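Acetylxylan esterase / glucomannan deacetylase (Cellvibrio japonicus, PDB 2WAA) removes acetyl groups from xylan and glucomannan, a step in breaking down plant cell-wall polysaccharides. Local coordinates at residues M23-I28 with Q178-C183; S141-E146 with E165-L170; D227-A232 with P264-V269; P243-Y248 with V285-E290. One frame throughout, in Å; residues are numbered along the deposited sequence.

Contact 1: residues M23-I28 with Q178-C183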
loop_
_atom_site.group_PDB
_atom_site.type_symbol
_atom_site.label_atom_id
_atom_site.label_comp_id
_atom_site.label_asym_id
_atom_site.label_seq_id
_atom_site.Cartn_x
_atom_site.Cartn_y
_atom_site.Cartn_z
ATOM N N MET A 23 9.411 -0.353 4.976
ATOM C CA MET A 23 8.966 0.308 3.744
ATOM C C MET A 23 7.456 0.481 3.900
ATOM O O MET A 23 6.749 -0.498 4.125
ATOM C CB MET A 23 9.275 -0.576 2.521
ATOM C CG MET A 23 8.860 0.159 1.168
ATOM S SD MET A 23 9.166 -0.955 -0.206
ATOM C CE MET A 23 7.789 -2.111 -0.138
ATOM N N GLY A 24 6.950 1.708 3.807
ATOM C CA GLY A 24 5.491 1.934 4.023
ATOM C C GLY A 24 5.313 2.804 5.259
ATOM O O GLY A 24 6.236 2.944 6.082
ATOM N N ARG A 25 4.154 3.427 5.397
ATOM C CA ARG A 25 3.926 4.302 6.534
ATOM C C ARG A 25 3.752 3.594 7.883
ATOM O O ARG A 25 2.887 2.713 8.032
ATOM C CB ARG A 25 2.690 5.156 6.272
ATOM C CG ARG A 25 2.932 6.112 5.093
ATOM C CD ARG A 25 1.790 7.144 4.954
ATOM N NE ARG A 25 1.982 8.028 3.808
ATOM C CZ ARG A 25 1.137 9.014 3.484
ATOM N NH1 ARG A 25 0.095 9.271 4.238
ATOM N NH2 ARG A 25 1.358 9.778 2.419
ATOM N N THR A 26 4.541 4.017 8.866
ATOM C CA THR A 26 4.407 3.498 10.229
ATOM C C THR A 26 4.383 4.665 11.239
ATOM O O THR A 26 4.979 5.726 10.998
ATOM C CB THR A 26 5.583 2.551 10.593
ATOM O OG1 THR A 26 6.833 3.278 10.516
ATOM C CG2 THR A 26 5.605 1.335 9.641
ATOM N N HIS A 27 3.707 4.454 12.369
ATOM C CA HIS A 27 3.719 5.412 13.470
ATOM C C HIS A 27 4.640 4.841 14.566
ATOM O O HIS A 27 4.511 3.675 14.928
ATOM C CB HIS A 27 2.329 5.579 14.036
ATOM C CG HIS A 27 2.282 6.612 15.117
ATOM N ND1 HIS A 27 2.378 7.956 14.845
ATOM C CD2 HIS A 27 2.249 6.495 16.468
ATOM C CE1 HIS A 27 2.354 8.635 15.986
ATOM N NE2 HIS A 27 2.275 7.772 16.983
ATOM N N ILE A 28 5.598 5.644 15.034
ATOM C CA ILE A 28 6.549 5.175 16.031
ATOM C C ILE A 28 5.978 5.542 17.399
ATOM O O ILE A 28 5.772 6.755 17.700
ATOM C CB ILE A 28 7.891 5.864 15.872
ATOM C CG1 ILE A 28 8.452 5.598 14.465
ATOM C CG2 ILE A 28 8.898 5.346 16.961
ATOM C CD1 ILE A 28 9.759 6.377 14.202
ATOM N N GLN A 178 11.051 0.992 -4.390
ATOM C CA GLN A 178 10.216 0.925 -3.187
ATOM C C GLN A 178 8.807 1.347 -3.533
ATOM O O GLN A 178 8.592 2.045 -4.524
ATOM C CB GLN A 178 10.749 1.907 -2.143
ATOM C CG GLN A 178 12.158 1.603 -1.651
ATOM C CD GLN A 178 12.509 2.583 -0.574
ATOM O OE1 GLN A 178 11.670 2.832 0.304
ATOM N NE2 GLN A 178 13.731 3.118 -0.574
ATOM N N VAL A 179 7.837 0.986 -2.690
ATOM C CA VAL A 179 6.507 1.512 -2.899
ATOM C C VAL A 179 5.834 1.766 -1.561
ATOM O O VAL A 179 5.987 0.981 -0.608
ATOM C CB VAL A 179 5.660 0.519 -3.752
ATOM C CG1 VAL A 179 5.468 -0.840 -2.983
ATOM C CG2 VAL A 179 4.321 1.139 -4.149
ATOM N N GLN A 180 5.105 2.869 -1.464
ATOM C CA GLN A 180 4.063 2.997 -0.413
ATOM C C GLN A 180 2.698 3.000 -1.094
ATOM O O GLN A 180 2.520 3.627 -2.157
ATOM C CB GLN A 180 4.203 4.301 0.345
ATOM C CG GLN A 180 5.485 4.394 1.154
ATOM C CD GLN A 180 5.355 5.478 2.211
ATOM O OE1 GLN A 180 4.499 6.393 2.114
ATOM N NE2 GLN A 180 6.192 5.383 3.228
ATOM N N LEU A 181 1.758 2.277 -0.495
ATOM C CA LEU A 181 0.361 2.308 -0.932
ATOM C C LEU A 181 -0.409 3.214 0.061
ATOM O O LEU A 181 -0.336 2.997 1.305
ATOM C CB LEU A 181 -0.217 0.893 -0.902
ATOM C CG LEU A 181 0.561 -0.156 -1.688
ATOM C CD1 LEU A 181 -0.161 -1.519 -1.593
ATOM C CD2 LEU A 181 0.790 0.235 -3.202
ATOM N N VAL A 182 -1.087 4.248 -0.445
ATOM C CA VAL A 182 -1.850 5.162 0.433
ATOM C C VAL A 182 -3.228 5.180 -0.210
ATOM O O VAL A 182 -3.464 5.896 -1.177
ATOM C CB VAL A 182 -1.189 6.563 0.522
ATOM C CG1 VAL A 182 -2.118 7.598 1.229
ATOM C CG2 VAL A 182 0.127 6.446 1.308
ATOM N N CYS A 183 -4.109 4.331 0.304
ATOM C CA CYS A 183 -5.360 4.004 -0.381
ATOM C C CYS A 183 -6.368 3.644 0.703
ATOM O O CYS A 183 -5.991 3.251 1.821
ATOM C CB CYS A 183 -5.155 2.852 -1.358
ATOM S SG CYS A 183 -4.240 1.451 -0.572
HETATM O O HOH W 1 4.822 -0.212 1.515
HETATM O O HOH W 2 8.741 3.896 3.629
HETATM O O HOH W 3 2.128 3.108 3.317
HETATM O O HOH W 4 3.834 8.898 1.108
#

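Contact 2: residues S141-E146 with E165-L170. With ACT (acetate ion), chain C.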
loop_
_atom_site.group_PDB
_atom_site.type_symbol
_atom_site.label_atom_id
_atom_site.label_comp_id
_atom_site.label_asym_id
_atom_site.label_seq_id
_atom_site.Cartn_x
_atom_site.Cartn_y
_atom_site.Cartn_z
ATOM N N SER A 141 -9.789 0.812 -3.173
ATOM C CA SER A 141 -9.561 -0.590 -2.790
ATOM C C SER A 141 -8.776 -1.402 -3.805
ATOM O O SER A 141 -8.154 -2.393 -3.408
ATOM C CB SER A 141 -10.889 -1.377 -2.518
ATOM O OG SER A 141 -11.568 -1.535 -3.755
ATOM N N VAL A 142 -8.812 -1.024 -5.091
ATOM C CA VAL A 142 -8.021 -1.760 -6.086
ATOM C C VAL A 142 -6.506 -1.593 -5.724
ATOM O O VAL A 142 -5.750 -2.557 -5.695
ATOM C CB VAL A 142 -8.293 -1.253 -7.496
ATOM C CG1 VAL A 142 -7.423 -2.046 -8.507
ATOM C CG2 VAL A 142 -9.824 -1.414 -7.821
ATOM N N THR A 143 -6.103 -0.368 -5.430
ATOM C CA THR A 143 -4.723 -0.096 -4.998
ATOM C C THR A 143 -4.440 -0.835 -3.680
ATOM O O THR A 143 -3.294 -1.283 -3.433
ATOM C CB THR A 143 -4.463 1.425 -4.887
ATOM O OG1 THR A 143 -4.582 2.042 -6.178
ATOM C CG2 THR A 143 -3.045 1.752 -4.311
ATOM N N CYS A 144 -5.468 -0.971 -2.828
ATOM C CA CYS A 144 -5.306 -1.646 -1.553
ATOM C C CYS A 144 -5.269 -3.174 -1.680
ATOM O O CYS A 144 -5.073 -3.825 -0.688
ATOM C CB CYS A 144 -6.462 -1.318 -0.595
ATOM S SG CYS A 144 -6.315 0.207 0.187
ATOM N N GLY A 145 -5.540 -3.730 -2.853
ATOM C CA GLY A 145 -5.446 -5.173 -3.088
ATOM C C GLY A 145 -6.680 -5.946 -2.664
ATOM O O GLY A 145 -6.606 -7.148 -2.415
ATOM N N GLU A 146 -7.810 -5.260 -2.531
ATOM C CA GLU A 146 -9.037 -5.966 -2.136
ATOM C C GLU A 146 -9.449 -7.120 -3.087
ATOM O O GLU A 146 -9.435 -6.964 -4.311
ATOM C CB GLU A 146 -10.206 -4.967 -2.020
ATOM C CG GLU A 146 -11.589 -5.697 -1.733
ATOM C CD GLU A 146 -12.685 -4.705 -1.297
ATOM O OE1 GLU A 146 -12.410 -3.507 -1.090
ATOM O OE2 GLU A 146 -13.847 -5.146 -1.088
ATOM N N GLU A 165 0.659 -9.060 -4.259
ATOM C CA GLU A 165 0.222 -9.380 -5.609
ATOM C C GLU A 165 -0.696 -8.346 -6.227
ATOM O O GLU A 165 -1.258 -8.568 -7.317
ATOM C CB GLU A 165 -0.410 -10.783 -5.639
ATOM C CG GLU A 165 0.703 -11.774 -5.302
ATOM C CD GLU A 165 0.299 -13.195 -5.432
ATOM O OE1 GLU A 165 -0.327 -13.716 -4.493
ATOM O OE2 GLU A 165 0.621 -13.783 -6.493
ATOM N N SER A 166 -0.805 -7.201 -5.567
ATOM C CA SER A 166 -1.559 -6.076 -6.136
ATOM C C SER A 166 -0.751 -5.371 -7.240
ATOM O O SER A 166 0.496 -5.405 -7.235
ATOM C CB SER A 166 -1.951 -5.096 -5.018
ATOM O OG SER A 166 -0.804 -4.345 -4.562
ATOM N N TYR A 167 -1.442 -4.699 -8.179
ATOM C CA TYR A 167 -0.747 -4.128 -9.302
ATOM C C TYR A 167 0.326 -3.123 -8.851
ATOM O O TYR A 167 1.380 -3.023 -9.499
ATOM C CB TYR A 167 -1.715 -3.459 -10.306
ATOM C CG TYR A 167 -2.170 -2.089 -9.838
ATOM C CD1 TYR A 167 -1.513 -0.946 -10.286
ATOM C CD2 TYR A 167 -3.233 -1.951 -8.923
ATOM C CE1 TYR A 167 -1.904 0.379 -9.860
ATOM C CE2 TYR A 167 -3.632 -0.658 -8.470
ATOM C CZ TYR A 167 -2.947 0.490 -8.967
ATOM O OH TYR A 167 -3.331 1.742 -8.547
ATOM N N GLY A 168 0.063 -2.396 -7.764
ATOM C CA GLY A 168 1.010 -1.357 -7.288
ATOM C C GLY A 168 2.323 -2.001 -6.831
ATOM O O GLY A 168 3.402 -1.523 -7.192
ATOM N N MET A 169 2.227 -3.100 -6.092
ATOM C CA MET A 169 3.454 -3.793 -5.648
ATOM C C MET A 169 4.155 -4.548 -6.787
ATOM O O MET A 169 5.396 -4.533 -6.861
ATOM C CB MET A 169 3.223 -4.662 -4.416
ATOM C CG MET A 169 2.656 -3.852 -3.209
ATOM S SD MET A 169 3.035 -4.669 -1.612
ATOM C CE MET A 169 4.624 -3.962 -1.193
ATOM N N LEU A 170 3.378 -5.132 -7.706
ATOM C CA LEU A 170 3.993 -5.822 -8.861
ATOM C C LEU A 170 4.699 -4.831 -9.760
ATOM O O LEU A 170 5.777 -5.145 -10.250
ATOM C CB LEU A 170 2.940 -6.561 -9.704
ATOM C CG LEU A 170 2.312 -7.734 -8.968
ATOM C CD1 LEU A 170 1.184 -8.269 -9.814
ATOM C CD2 LEU A 170 3.365 -8.788 -8.722
HETATM C C ACT C . -13.390 0.486 -4.122
HETATM O O ACT C . -14.234 -0.347 -3.637
HETATM O OXT ACT C . -12.755 1.162 -3.280
HETATM C CH3 ACT C . -13.144 0.666 -5.596
HETATM O O HOH W 5 -1.352 -1.789 -5.243
#

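Contact 3: residues D227-A232 with P264-V269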
loop_
_atom_site.group_PDB
_atom_site.type_symbol
_atom_site.label_atom_id
_atom_site.label_comp_id
_atom_site.label_asym_id
_atom_site.label_seq_id
_atom_site.Cartn_x
_atom_site.Cartn_y
_atom_site.Cartn_z
ATOM N N ASP A 227 9.982 9.405 -6.128
ATOM C CA ASP A 227 10.384 9.831 -7.468
ATOM C C ASP A 227 9.161 9.822 -8.382
ATOM O O ASP A 227 9.069 10.615 -9.309
ATOM C CB ASP A 227 11.348 8.813 -8.013
ATOM C CG ASP A 227 12.632 8.770 -7.218
ATOM O OD1 ASP A 227 13.273 9.822 -7.132
ATOM O OD2 ASP A 227 12.969 7.696 -6.677
ATOM N N LEU A 228 8.236 8.890 -8.122
ATOM C CA LEU A 228 7.015 8.770 -8.941
ATOM C C LEU A 228 5.797 8.605 -8.037
ATOM O O LEU A 228 5.805 7.783 -7.105
ATOM C CB LEU A 228 7.123 7.555 -9.829
ATOM C CG LEU A 228 5.842 6.976 -10.437
ATOM C CD1 LEU A 228 5.282 7.912 -11.458
ATOM C CD2 LEU A 228 6.121 5.633 -11.134
ATOM N N ILE A 229 4.753 9.391 -8.324
ATOM C CA ILE A 229 3.486 9.282 -7.637
ATOM C C ILE A 229 2.425 8.883 -8.673
ATOM O O ILE A 229 2.242 9.554 -9.688
ATOM C CB ILE A 229 3.068 10.596 -6.966
ATOM C CG1 ILE A 229 4.180 11.070 -6.024
ATOM C CG2 ILE A 229 1.673 10.421 -6.280
ATOM C CD1 ILE A 229 3.914 12.357 -5.388
ATOM N N ILE A 230 1.725 7.801 -8.410
ATOM C CA ILE A 230 0.623 7.411 -9.304
ATOM C C ILE A 230 -0.651 7.721 -8.586
ATOM O O ILE A 230 -0.832 7.242 -7.467
ATOM C CB ILE A 230 0.688 5.896 -9.566
ATOM C CG1 ILE A 230 2.037 5.601 -10.255
ATOM C CG2 ILE A 230 -0.513 5.423 -10.483
ATOM C CD1 ILE A 230 2.405 4.154 -10.248
ATOM N N SER A 231 -1.567 8.454 -9.221
ATOM C CA SER A 231 -2.869 8.645 -8.586
ATOM C C SER A 231 -3.917 7.897 -9.407
ATOM O O SER A 231 -4.136 8.244 -10.562
ATOM C CB SER A 231 -3.218 10.130 -8.565
ATOM O OG SER A 231 -4.470 10.278 -7.907
ATOM N N ALA A 232 -4.526 6.869 -8.812
ATOM C CA ALA A 232 -5.499 5.978 -9.455
ATOM C C ALA A 232 -6.859 6.101 -8.739
ATOM O O ALA A 232 -7.639 5.121 -8.691
ATOM C CB ALA A 232 -4.965 4.534 -9.360
ATOM N N PRO A 264 8.797 17.966 -4.390
ATOM C CA PRO A 264 9.228 18.830 -5.483
ATOM C C PRO A 264 9.977 18.067 -6.546
ATOM O O PRO A 264 10.069 18.539 -7.685
ATOM C CB PRO A 264 10.160 19.860 -4.791
ATOM C CG PRO A 264 10.540 19.221 -3.474
ATOM C CD PRO A 264 9.328 18.409 -3.078
ATOM N N GLN A 265 10.521 16.917 -6.180
ATOM C CA GLN A 265 11.297 16.059 -7.084
ATOM C C GLN A 265 10.422 15.019 -7.816
ATOM O O GLN A 265 10.935 14.293 -8.690
ATOM C CB GLN A 265 12.330 15.248 -6.274
ATOM C CG GLN A 265 11.686 14.039 -5.439
ATOM C CD GLN A 265 10.690 14.551 -4.350
ATOM O OE1 GLN A 265 10.804 15.690 -3.901
ATOM N NE2 GLN A 265 9.731 13.701 -3.929
ATOM N N ALA A 266 9.144 14.895 -7.455
ATOM C CA ALA A 266 8.346 13.765 -8.002
ATOM C C ALA A 266 7.763 14.043 -9.407
ATOM O O ALA A 266 7.431 15.175 -9.729
ATOM C CB ALA A 266 7.211 13.429 -7.060
ATOM N N THR A 267 7.622 12.984 -10.195
ATOM C CA THR A 267 6.782 12.976 -11.410
ATOM C C THR A 267 5.436 12.380 -10.998
ATOM O O THR A 267 5.397 11.405 -10.211
ATOM C CB THR A 267 7.427 12.104 -12.470
ATOM O OG1 THR A 267 8.726 12.648 -12.768
ATOM C CG2 THR A 267 6.574 12.031 -13.741
ATOM N N ILE A 268 4.339 12.969 -11.481
ATOM C CA ILE A 268 3.004 12.491 -11.090
ATOM C C ILE A 268 2.328 11.892 -12.308
ATOM O O ILE A 268 2.408 12.477 -13.386
ATOM C CB ILE A 268 2.194 13.621 -10.532
ATOM C CG1 ILE A 268 2.982 14.213 -9.313
ATOM C CG2 ILE A 268 0.802 13.124 -10.116
ATOM C CD1 ILE A 268 2.391 15.371 -8.740
ATOM N N VAL A 269 1.730 10.707 -12.144
ATOM C CA VAL A 269 1.024 10.025 -13.239
ATOM C C VAL A 269 -0.418 9.800 -12.802
ATOM O O VAL A 269 -0.649 9.175 -11.759
ATOM C CB VAL A 269 1.720 8.693 -13.598
ATOM C CG1 VAL A 269 0.933 7.954 -14.661
ATOM C CG2 VAL A 269 3.099 8.989 -14.144
HETATM O O HOH W 6 10.802 12.518 -10.913
HETATM O O HOH W 7 13.138 12.308 -7.975
#

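Contact 4: residues P243-Y248 with V285-E290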
loop_
_atom_site.group_PDB
_atom_site.type_symbol
_atom_site.label_atom_id
_atom_site.label_comp_id
_atom_site.label_asym_id
_atom_site.label_seq_id
_atom_site.Cartn_x
_atom_site.Cartn_y
_atom_site.Cartn_z
ATOM N N PRO A 243 -19.675 12.666 -11.359
ATOM C CA PRO A 243 -19.748 13.918 -10.577
ATOM C C PRO A 243 -19.627 15.185 -11.419
ATOM O O PRO A 243 -19.118 15.162 -12.540
ATOM C CB PRO A 243 -18.528 13.824 -9.616
ATOM C CG PRO A 243 -17.544 12.854 -10.300
ATOM C CD PRO A 243 -18.429 11.880 -11.059
ATOM N N ASP A 244 -20.097 16.298 -10.879
ATOM C CA ASP A 244 -19.964 17.590 -11.545
ATOM C C ASP A 244 -18.538 17.867 -12.088
ATOM O O ASP A 244 -17.549 17.839 -11.319
ATOM C CB ASP A 244 -20.352 18.709 -10.559
ATOM C CG ASP A 244 -20.220 20.066 -11.174
ATOM O OD1 ASP A 244 -20.900 20.303 -12.201
ATOM O OD2 ASP A 244 -19.437 20.906 -10.673
ATOM N N ARG A 245 -18.439 18.189 -13.375
ATOM C CA ARG A 245 -17.144 18.368 -14.025
ATOM C C ARG A 245 -16.285 19.469 -13.416
ATOM O O ARG A 245 -15.120 19.216 -13.024
ATOM C CB ARG A 245 -17.332 18.563 -15.531
ATOM C CG ARG A 245 -16.111 19.014 -16.263
ATOM C CD ARG A 245 -16.332 18.996 -17.821
ATOM N NE ARG A 245 -15.043 18.844 -18.457
ATOM C CZ ARG A 245 -14.608 17.763 -19.119
ATOM N NH1 ARG A 245 -15.378 16.707 -19.359
ATOM N NH2 ARG A 245 -13.369 17.772 -19.581
ATOM N N ALA A 246 -16.817 20.692 -13.315
ATOM C CA ALA A 246 -15.995 21.767 -12.740
ATOM C C ALA A 246 -15.547 21.451 -11.314
ATOM O O ALA A 246 -14.423 21.721 -10.955
ATOM C CB ALA A 246 -16.718 23.161 -12.802
ATOM N N THR A 247 -16.427 20.884 -10.503
ATOM C CA THR A 247 -16.115 20.612 -9.115
ATOM C C THR A 247 -14.982 19.564 -9.021
ATOM O O THR A 247 -13.991 19.712 -8.295
ATOM C CB THR A 247 -17.327 20.017 -8.390
ATOM O OG1 THR A 247 -18.416 20.954 -8.382
ATOM C CG2 THR A 247 -16.969 19.661 -6.947
ATOM N N TYR A 248 -15.133 18.508 -9.785
ATOM C CA TYR A 248 -14.137 17.453 -9.742
ATOM C C TYR A 248 -12.774 17.934 -10.254
ATOM O O TYR A 248 -11.726 17.683 -9.629
ATOM C CB TYR A 248 -14.619 16.273 -10.557
ATOM C CG TYR A 248 -13.910 15.010 -10.148
ATOM C CD1 TYR A 248 -14.396 14.258 -9.086
ATOM C CD2 TYR A 248 -12.774 14.572 -10.833
ATOM C CE1 TYR A 248 -13.770 13.068 -8.693
ATOM C CE2 TYR A 248 -12.143 13.371 -10.474
ATOM C CZ TYR A 248 -12.653 12.643 -9.389
ATOM O OH TYR A 248 -12.065 11.481 -8.984
ATOM N N VAL A 285 -11.446 9.937 -17.738
ATOM C CA VAL A 285 -10.316 10.216 -18.602
ATOM C C VAL A 285 -10.345 11.667 -19.046
ATOM O O VAL A 285 -9.304 12.358 -19.090
ATOM C CB VAL A 285 -10.348 9.271 -19.829
ATOM C CG1 VAL A 285 -9.367 9.729 -20.897
ATOM C CG2 VAL A 285 -10.068 7.795 -19.365
ATOM N N SER A 286 -11.544 12.137 -19.382
ATOM C CA SER A 286 -11.720 13.495 -19.852
ATOM C C SER A 286 -11.336 14.477 -18.745
ATOM O O SER A 286 -10.615 15.432 -18.989
ATOM C CB SER A 286 -13.187 13.744 -20.241
ATOM O OG SER A 286 -13.252 15.016 -20.842
ATOM N N TYR A 287 -11.815 14.207 -17.530
ATOM C CA TYR A 287 -11.561 15.084 -16.390
ATOM C C TYR A 287 -10.045 15.130 -16.089
ATOM O O TYR A 287 -9.482 16.183 -15.784
ATOM C CB TYR A 287 -12.308 14.557 -15.174
ATOM C CG TYR A 287 -13.820 14.731 -15.170
ATOM C CD1 TYR A 287 -14.517 15.200 -16.304
ATOM C CD2 TYR A 287 -14.561 14.372 -14.044
ATOM C CE1 TYR A 287 -15.932 15.350 -16.279
ATOM C CE2 TYR A 287 -15.987 14.523 -14.010
ATOM C CZ TYR A 287 -16.641 15.038 -15.123
ATOM O OH TYR A 287 -18.020 15.131 -15.078
ATOM N N ILE A 288 -9.380 13.985 -16.201
ATOM C CA ILE A 288 -7.949 13.948 -16.013
ATOM C C ILE A 288 -7.243 14.813 -17.068
ATOM O O ILE A 288 -6.290 15.547 -16.754
ATOM C CB ILE A 288 -7.415 12.469 -16.049
ATOM C CG1 ILE A 288 -7.781 11.795 -14.713
ATOM C CG2 ILE A 288 -5.861 12.457 -16.326
ATOM C CD1 ILE A 288 -7.650 10.247 -14.732
ATOM N N GLY A 289 -7.674 14.712 -18.324
ATOM C CA GLY A 289 -7.010 15.494 -19.360
ATOM C C GLY A 289 -7.193 16.978 -19.033
ATOM O O GLY A 289 -6.283 17.771 -19.197
ATOM N N GLU A 290 -8.373 17.377 -18.583
ATOM C CA GLU A 290 -8.588 18.791 -18.315
ATOM C C GLU A 290 -7.843 19.217 -17.042
ATOM O O GLU A 290 -7.383 20.351 -16.939
ATOM C CB GLU A 290 -10.079 19.132 -18.192
ATOM C CG GLU A 290 -10.331 20.613 -18.178
ATOM C CD GLU A 290 -11.835 20.984 -18.355
ATOM O OE1 GLU A 290 -12.611 20.175 -18.905
ATOM O OE2 GLU A 290 -12.228 22.091 -17.903
#

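Contact 1: residues M23-I28 with Q178-C183
Q180 OE1 is gripped from two quarters by R25: through a water that donates to it at 2.8 Å and accepts from R25 NH2, and directly by a weak hydrogen bond from R25 NE (3.4 Å). OE1 meets the guanidinium edge in its plane, while V182 CG2 lies over one face, 3.5 Å from R25 CZ and displaced toward the rim. R25 carries its CG beside the backbone N (chi1 -65°), within 3.4 Å of the same OE1, and the chain then runs extended to NE, crossing the Q180 side chain at about a right angle. The far end of the arginine is held by the carbonyl groups of Y206 and F208 and by a cation-pi contact with W219.

At the other end, M23 SD takes a weak, fairly straight hydrogen bond from V179 N (3.4 Å, 163°). A bend at chi3 (77°) lays M23 CE 3.9 Å from V179 CG1. Between these side chains the two backbones run in nearly the same direction, and separate waters join G24 N to Q180 NE2 and R25 N to L181 O. With direct polar bonds this long and the shorter ones passing through water, the N-terminal domain appears to be fitted to the edge strand of the esterase sheet by a hydrated, buried interface.

Contact 2: residues S141-E146 with E165-L170
Y167 and T143 form the tight part of this contact: Y167 OH donates directly to T143 OG1 at 2.7 Å, with OG1 at the edge of the tyrosine ring, near its plane. Y167 CG sits between the backbone N and the carbonyl carbon (chi1 79°), and from there the ring extends toward the turn, crossing the T143 side chain obliquely. V142 adds apolar packing at the same rim, its CG1 lying 4.0 Å from Y167 CE2.

Toward S166, the N-cap residue of helix 167-174, the polar link is indirect. A water bridges the polar groups, donating to T143 O and to S166 OG at 2.7 Å each and accepting a weak bond from G168 N, while S166 CB packs on G145 CA. S166 OG is also bonded to A163 O.

The type I turn from V142 to G145 follows directly on S141, the inferred nucleophile. S141 N donates to OXT of an acetate (3.0 Å, 158°), probably from the crystallisation liquor, which is bonded as well to H316 NE2 and to G186 N and N236 ND2 of the inferred transition-state stabilisers. Because Y167 OH meets T143 OG1 and a water meets T143 O, the backbone just beyond the nucleophile is tied to the start of the helix through directional bonds as well as apolar packing.

Contact 3: residues D227-A232 with P264-V269
Strands 228-231 and 267-269 run parallel, their axes 4.7 Å apart and crossing at -20°, and three backbone bonds of 2.8 Å join them: I229 N to T267 O, V269 N to I229 O and S231 N to V269 O. Just before this ladder, T267 N donates to D227 O at 2.9 Å. D227 O also accepts from a water, which donates to Q265 O as well and accepts from T267 OG1, bridging the three groups where the strands begin.

On the face with L228, I230, T267 and V269, the closest side-chain approach is diagonal: L228 CD1 reaches across to V269 CG2 at 3.6 Å. The sheet is the parallel core of the SGNH hydrolase fold, strand order 2-1-3-4-5, and these neighbouring strands, connected through helix 245-262, make a beta-alpha-beta unit. Helix 319-337 packs on the L228 face, touching L228, I230 and T267. On the opposite face, I229 CG1 stands beside the backbone N (chi1 -55°), and CD1 beyond it lies 3.8 Å from A266 CB. I229 CB and I268 CG1 are more distant neighbours at 4.3 Å; I268 also packs against V256, L259 and L260 of helix 245-262, the helix that carries the chain from the first strand to the second.

Contact 4: residues P243-Y248 with V285-E290
R245 grips two residues of helix 278-295 along two edges of its guanidinium. In the side-on salt bridge, NE and NH2 both donate to E290 OE1, at 2.8 and 2.6 Å respectively. On the end-on edge, NH1 and NH2 converge on S286 OG, NH2 from 3.0 Å. All four bonds lie within a few degrees of the guanidinium plane, which fixes the rotation of the group.

Y287 stands nearly perpendicular to that plane, at 87°. Its CD1 lies over a guanidinium face while R245 NH1 meets the tyrosine edge-on, 3.4 Å from CE1. The same ring sends OH to P243 O, a 2.8 Å bond almost straight in line with the carbonyl. Farther out, Y248 CD2 touches Y287 CD2 at 3.7 Å with the ring planes oblique to each other; Y248 OH itself is bonded to D237. D244 is the N-cap of the helix carrying R245, its OD2 accepting from T247 N and T247 OG1. The N-terminal turn of helix 245-262 is thereby clamped to the middle of helix 278-295, a pairing of successive crossover helices that fits the alpha/beta/alpha architecture of SGNH hydrolases.

In the fold
From the N terminus, contact 1 closes the longest loop, bringing M23-I28 of the N-terminal domain to the edge strand 177-183 of the esterase sheet. Contact 2 is nested within that loop: it joins the turn after strand 133-139 to helix 167-174, and the C144-C183 disulfide links it to contact 1. Contacts 3 and 4 both come after contacts 1 and 2, and cross each other, their segments alternating along the chain: strand 228-231, the start of helix 245-262, strand 267-270, then helix 278-295. Contact 3 pairs the strands and contact 4 the helices. Y167 of contact 2 packs on A232 of contact 3, while contact 4 lies farthest from the chain's centre.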